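Local atomic coordinates of autolysin E (Staphylococcus aureus, PDB entry 4PI8), a protein that probably cleaves the glycan strands of bacterial peptidoglycan as a lysozyme-clan N-acetylglucosaminidase and, in this catalytically inactivated form, binds a NAG-NAM disaccharide. Residues Arg83-Val96 with Pro156-Arg168. The protein carries 1 engineered substitution. Numbering follows the deposited sequence. Where two conformers were deposited one is given.
Sequences RGKVFLEAQEKYEV and PDKAIIGGAKFIR
A90 and A164 meet methyl to methyl, CB to CB at 3.5 Å, where helix 84-94 and helix 156-172 run nearly side by side: their segment axes come within 8.7 Å and cross at -25°. This approach is consistent with the two alanines facing each other, and larger knobs flank it. I161 drops into the hole formed by V86, E89, A90 and K93; its CG1 lies anti to the carbonyl carbon, and the chi2 turn of -59° brings CD1 onto V86 O and A90 N, 3.7 Å from each. Y94 is the second knob, set among I161, A164, K165 and R168; K165 CB lies 3.9 Å from the centroid of the Y94 ring, a CH-pi contact over its face. Deeper in, CG2 of I160 stands over the F87 ring, 3.9 Å from its centroid and almost on the normal, another CH-pi contact. F87 also packs on V98, L101 and V102 of helix 98-108.

The solvent side is looser. The extended K165 chain carries its amine away, K93 reaches I161 merely through CE, and E89 only brushes I161 CD1.

Polar links close both ends. R83 NH1 and D157 OD1 form a salt bridge at 2.9 Å, its hydrogen bond bent (142°) and met from above the carboxylate plane, as P156 CB covers one guanidinium face and I79 O takes NE. At the other end R168 folds back, NH2 pairing with E173, while NE and NH1 donate to Y94 O (2.9 Å) and E95 O (2.8 Å). The chemistry implies an apolar seam with an arginine at each end, R168 probably offsetting the partial negative charge of carbonyls at the C-terminal end of helix 84-94.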
loop_
_atom_site.group_PDB
_atom_site.type_symbol
_atom_site.label_atom_id
_atom_site.label_comp_id
_atom_site.label_asym_id
_atom_site.label_seq_id
_atom_site.Cartn_x
_atom_site.Cartn_y
_atom_site.Cartn_z
ATOM N N ARG A 83 12.788 7.071 -11.534
ATOM C CA ARG A 83 13.096 5.738 -10.987
ATOM C C ARG A 83 12.173 4.646 -11.607
ATOM O O ARG A 83 12.082 3.520 -11.074
ATOM C CB ARG A 83 13.033 5.654 -9.465
ATOM C CG ARG A 83 14.066 6.678 -8.901
ATOM C CD ARG A 83 14.298 6.470 -7.428
ATOM N NE ARG A 83 15.167 7.516 -6.891
ATOM C CZ ARG A 83 16.484 7.439 -6.863
ATOM N NH1 ARG A 83 17.116 6.397 -7.309
ATOM N NH2 ARG A 83 17.176 8.504 -6.455
ATOM N N GLY A 84 11.621 4.951 -12.781
ATOM C CA GLY A 84 10.721 3.984 -13.428
ATOM C C GLY A 84 11.392 2.664 -13.783
ATOM O O GLY A 84 10.744 1.622 -13.700
ATOM N N LYS A 85 12.681 2.674 -14.151
ATOM C CA LYS A 85 13.387 1.427 -14.434
ATOM C C LYS A 85 13.281 0.462 -13.292
ATOM O O LYS A 85 13.117 -0.749 -13.471
ATOM C CB LYS A 85 14.889 1.727 -14.719
ATOM C CG LYS A 85 15.937 0.614 -14.614
ATOM C CD LYS A 85 17.348 0.972 -14.157
ATOM C CE LYS A 85 18.340 -0.124 -14.541
ATOM N NZ LYS A 85 19.562 0.362 -15.230
ATOM N N VAL A 86 13.434 0.985 -12.064
ATOM C CA VAL A 86 13.475 0.142 -10.897
ATOM C C VAL A 86 12.071 -0.350 -10.455
ATOM O O VAL A 86 11.883 -1.470 -10.028
ATOM C CB VAL A 86 14.230 0.859 -9.786
ATOM C CG1 VAL A 86 14.229 0.044 -8.566
ATOM C CG2 VAL A 86 15.683 1.106 -10.250
ATOM N N PHE A 87 11.089 0.541 -10.589
ATOM C CA PHE A 87 9.706 0.089 -10.391
ATOM C C PHE A 87 9.354 -1.098 -11.306
ATOM O O PHE A 87 8.669 -2.030 -10.910
ATOM C CB PHE A 87 8.718 1.234 -10.599
ATOM C CG PHE A 87 8.542 2.128 -9.388
ATOM C CD1 PHE A 87 7.676 1.773 -8.392
ATOM C CD2 PHE A 87 9.293 3.279 -9.186
ATOM C CE1 PHE A 87 7.419 2.569 -7.278
ATOM C CE2 PHE A 87 9.070 4.045 -8.062
ATOM C CZ PHE A 87 8.142 3.708 -7.090
ATOM N N LEU A 88 9.853 -1.061 -12.556
ATOM C CA LEU A 88 9.616 -2.154 -13.491
ATOM C C LEU A 88 10.440 -3.402 -13.172
ATOM O O LEU A 88 9.929 -4.518 -13.337
ATOM C CB LEU A 88 9.847 -1.696 -14.934
ATOM C CG LEU A 88 8.634 -0.897 -15.425
ATOM C CD1 LEU A 88 8.988 -0.224 -16.758
ATOM C CD2 LEU A 88 7.356 -1.671 -15.565
ATOM N N GLU A 89 11.659 -3.218 -12.685
ATOM C CA GLU A 89 12.426 -4.347 -12.149
ATOM C C GLU A 89 11.570 -5.044 -11.094
ATOM O O GLU A 89 11.460 -6.280 -11.074
ATOM C CB GLU A 89 13.696 -3.831 -11.527
ATOM C CG GLU A 89 14.828 -4.775 -11.367
ATOM C CD GLU A 89 16.109 -3.947 -11.277
ATOM O OE1 GLU A 89 16.064 -2.830 -10.717
ATOM O OE2 GLU A 89 17.133 -4.345 -11.829
ATOM N N ALA A 90 10.991 -4.244 -10.166
ATOM C CA ALA A 90 10.155 -4.847 -9.114
ATOM C C ALA A 90 8.926 -5.556 -9.685
ATOM O O ALA A 90 8.561 -6.660 -9.255
ATOM C CB ALA A 90 9.727 -3.739 -8.158
ATOM N N GLN A 91 8.221 -4.930 -10.631
ATOM C CA GLN A 91 7.066 -5.553 -11.242
ATOM C C GLN A 91 7.425 -6.940 -11.772
ATOM O O GLN A 91 6.666 -7.889 -11.540
ATOM C CB GLN A 91 6.455 -4.679 -12.363
ATOM C CG GLN A 91 5.430 -5.484 -13.130
ATOM C CD GLN A 91 4.545 -4.701 -14.078
ATOM O OE1 GLN A 91 3.394 -4.350 -13.793
ATOM N NE2 GLN A 91 5.029 -4.531 -15.307
ATOM N N GLU A 92 8.518 -7.027 -12.533
ATOM C CA GLU A 92 8.833 -8.297 -13.194
ATOM C C GLU A 92 9.422 -9.306 -12.229
ATOM O O GLU A 92 9.080 -10.468 -12.333
ATOM C CB GLU A 92 9.774 -8.069 -14.378
ATOM C CG GLU A 92 9.185 -7.091 -15.445
ATOM C CD GLU A 92 7.829 -7.487 -15.954
ATOM O OE1 GLU A 92 7.547 -8.695 -16.057
ATOM O OE2 GLU A 92 6.971 -6.632 -16.318
ATOM N N LYS A 93 10.257 -8.874 -11.299
ATOM C CA LYS A 93 10.823 -9.853 -10.352
ATOM C C LYS A 93 9.777 -10.504 -9.494
ATOM O O LYS A 93 9.805 -11.722 -9.264
ATOM C CB LYS A 93 11.857 -9.201 -9.468
ATOM C CG LYS A 93 13.148 -8.860 -10.139
ATOM C CD LYS A 93 14.025 -7.837 -9.422
ATOM C CE LYS A 93 14.495 -8.291 -8.087
ATOM N NZ LYS A 93 15.339 -9.507 -8.234
ATOM N N TYR A 94 8.804 -9.705 -9.023
ATOM C CA TYR A 94 7.890 -10.140 -7.975
ATOM C C TYR A 94 6.470 -10.275 -8.412
ATOM O O TYR A 94 5.622 -10.659 -7.594
ATOM C CB TYR A 94 8.000 -9.238 -6.744
ATOM C CG TYR A 94 9.379 -9.262 -6.148
ATOM C CD1 TYR A 94 9.905 -10.439 -5.634
ATOM C CD2 TYR A 94 10.197 -8.139 -6.117
ATOM C CE1 TYR A 94 11.219 -10.484 -5.148
ATOM C CE2 TYR A 94 11.468 -8.216 -5.604
ATOM C CZ TYR A 94 11.968 -9.378 -5.156
ATOM O OH TYR A 94 13.237 -9.507 -4.631
ATOM N N GLU A 95 6.142 -9.989 -9.674
ATOM C CA GLU A 95 4.788 -10.072 -10.190
ATOM C C GLU A 95 3.863 -9.167 -9.352
ATOM O O GLU A 95 2.926 -9.613 -8.730
ATOM C CB GLU A 95 4.274 -11.528 -10.304
ATOM C CG GLU A 95 3.088 -11.626 -11.202
ATOM C CD GLU A 95 2.514 -13.019 -11.317
ATOM O OE1 GLU A 95 3.030 -13.865 -10.564
ATOM O OE2 GLU A 95 1.538 -13.202 -12.064
ATOM N N VAL A 96 4.156 -7.880 -9.441
ATOM C CA VAL A 96 3.402 -6.855 -8.700
ATOM C C VAL A 96 3.040 -5.758 -9.701
ATOM O O VAL A 96 3.935 -5.191 -10.352
ATOM C CB VAL A 96 4.230 -6.252 -7.611
ATOM C CG1 VAL A 96 3.480 -5.156 -6.887
ATOM C CG2 VAL A 96 4.623 -7.287 -6.549
ATOM N N PRO A 156 17.213 4.590 -2.347
ATOM C CA PRO A 156 15.857 4.623 -2.894
ATOM C C PRO A 156 15.603 3.382 -3.729
ATOM O O PRO A 156 14.490 2.791 -3.632
ATOM C CB PRO A 156 15.866 5.876 -3.727
ATOM C CG PRO A 156 16.777 6.831 -2.950
ATOM C CD PRO A 156 17.885 5.909 -2.535
ATOM N N ASP A 157 16.535 2.951 -4.566
ATOM C CA ASP A 157 16.259 1.816 -5.432
ATOM C C ASP A 157 16.069 0.549 -4.598
ATOM O O ASP A 157 15.197 -0.299 -4.887
ATOM C CB ASP A 157 17.377 1.621 -6.484
ATOM C CG ASP A 157 17.377 2.711 -7.507
ATOM O OD1 ASP A 157 16.501 3.562 -7.635
ATOM O OD2 ASP A 157 18.364 2.722 -8.326
ATOM N N LYS A 158 16.842 0.366 -3.537
ATOM C CA LYS A 158 16.698 -0.782 -2.668
ATOM C C LYS A 158 15.322 -0.742 -1.923
ATOM O O LYS A 158 14.703 -1.791 -1.718
ATOM C CB LYS A 158 17.787 -0.924 -1.620
ATOM C CG LYS A 158 19.084 -1.382 -2.267
ATOM C CD LYS A 158 20.236 -1.132 -1.317
ATOM C CE LYS A 158 21.523 -1.682 -1.933
ATOM N NZ LYS A 158 21.548 -3.172 -1.947
ATOM N N ALA A 159 14.847 0.457 -1.592
ATOM C CA ALA A 159 13.506 0.596 -0.961
ATOM C C ALA A 159 12.387 0.287 -1.944
ATOM O O ALA A 159 11.357 -0.273 -1.511
ATOM C CB ALA A 159 13.356 1.969 -0.414
ATOM N N ILE A 160 12.585 0.563 -3.227
ATOM C CA ILE A 160 11.545 0.227 -4.232
ATOM C C ILE A 160 11.467 -1.293 -4.390
ATOM O O ILE A 160 10.421 -1.934 -4.289
ATOM C CB ILE A 160 11.860 0.902 -5.571
ATOM C CG1 ILE A 160 11.685 2.408 -5.415
ATOM C CG2 ILE A 160 10.896 0.394 -6.646
ATOM C CD1 ILE A 160 12.341 3.243 -6.510
ATOM N N ILE A 161 12.598 -1.943 -4.652
ATOM C CA ILE A 161 12.641 -3.393 -4.827
ATOM C C ILE A 161 12.176 -4.064 -3.562
ATOM O O ILE A 161 11.413 -5.054 -3.636
ATOM C CB ILE A 161 14.071 -3.917 -5.214
ATOM C CG1 ILE A 161 14.516 -3.350 -6.539
ATOM C CG2 ILE A 161 14.155 -5.455 -5.170
ATOM C CD1 ILE A 161 13.656 -3.658 -7.692
ATOM N N GLY A 162 12.709 -3.632 -2.420
ATOM C CA GLY A 162 12.388 -4.311 -1.174
ATOM C C GLY A 162 10.906 -4.147 -0.769
ATOM O O GLY A 162 10.333 -5.078 -0.203
ATOM N N GLY A 163 10.324 -2.989 -1.034
ATOM C CA GLY A 163 8.941 -2.785 -0.764
ATOM C C GLY A 163 8.118 -3.756 -1.566
ATOM O O GLY A 163 7.200 -4.384 -1.035
ATOM N N ALA A 164 8.373 -3.906 -2.865
ATOM C CA ALA A 164 7.693 -4.870 -3.686
ATOM C C ALA A 164 7.823 -6.278 -3.181
ATOM O O ALA A 164 6.867 -7.091 -3.184
ATOM C CB ALA A 164 8.152 -4.763 -5.158
ATOM N N LYS A 165 9.050 -6.650 -2.817
ATOM C CA LYS A 165 9.299 -7.972 -2.291
ATOM C C LYS A 165 8.444 -8.254 -1.038
ATOM O O LYS A 165 7.839 -9.334 -0.914
ATOM C CB LYS A 165 10.778 -8.130 -1.936
ATOM C CG LYS A 165 11.138 -9.523 -1.430
ATOM C CD LYS A 165 12.626 -9.634 -1.006
ATOM C CE LYS A 165 12.881 -11.050 -0.500
ATOM N NZ LYS A 165 14.295 -11.140 -0.002
ATOM N N PHE A 166 8.400 -7.266 -0.150
ATOM C CA PHE A 166 7.591 -7.353 1.076
ATOM C C PHE A 166 6.091 -7.522 0.720
ATOM O O PHE A 166 5.388 -8.425 1.247
ATOM C CB PHE A 166 7.789 -6.145 1.906
ATOM C CG PHE A 166 6.859 -6.059 3.116
ATOM C CD1 PHE A 166 7.179 -6.701 4.299
ATOM C CD2 PHE A 166 5.684 -5.355 3.053
ATOM C CE1 PHE A 166 6.329 -6.591 5.417
ATOM C CE2 PHE A 166 4.857 -5.259 4.154
ATOM C CZ PHE A 166 5.194 -5.885 5.324
ATOM N N ILE A 167 5.547 -6.684 -0.192
ATOM C CA ILE A 167 4.138 -6.781 -0.543
ATOM C C ILE A 167 3.811 -8.135 -1.119
ATOM O O ILE A 167 2.852 -8.801 -0.741
ATOM C CB ILE A 167 3.776 -5.610 -1.476
ATOM C CG1 ILE A 167 3.894 -4.269 -0.743
ATOM C CG2 ILE A 167 2.383 -5.814 -2.065
ATOM C CD1 ILE A 167 4.090 -3.077 -1.605
ATOM N N ARG A 168 4.653 -8.612 -2.031
ATOM C CA ARG A 168 4.453 -9.918 -2.591
ATOM C C ARG A 168 4.501 -11.013 -1.512
ATOM O O ARG A 168 3.619 -11.874 -1.445
ATOM C CB ARG A 168 5.503 -10.199 -3.708
ATOM C CG ARG A 168 5.713 -11.671 -4.110
ATOM C CD ARG A 168 4.485 -12.442 -4.535
ATOM N NE ARG A 168 3.875 -11.970 -5.754
ATOM C CZ ARG A 168 2.783 -12.447 -6.268
ATOM N NH1 ARG A 168 2.237 -12.003 -7.361
ATOM N NH2 ARG A 168 2.199 -13.473 -5.612
#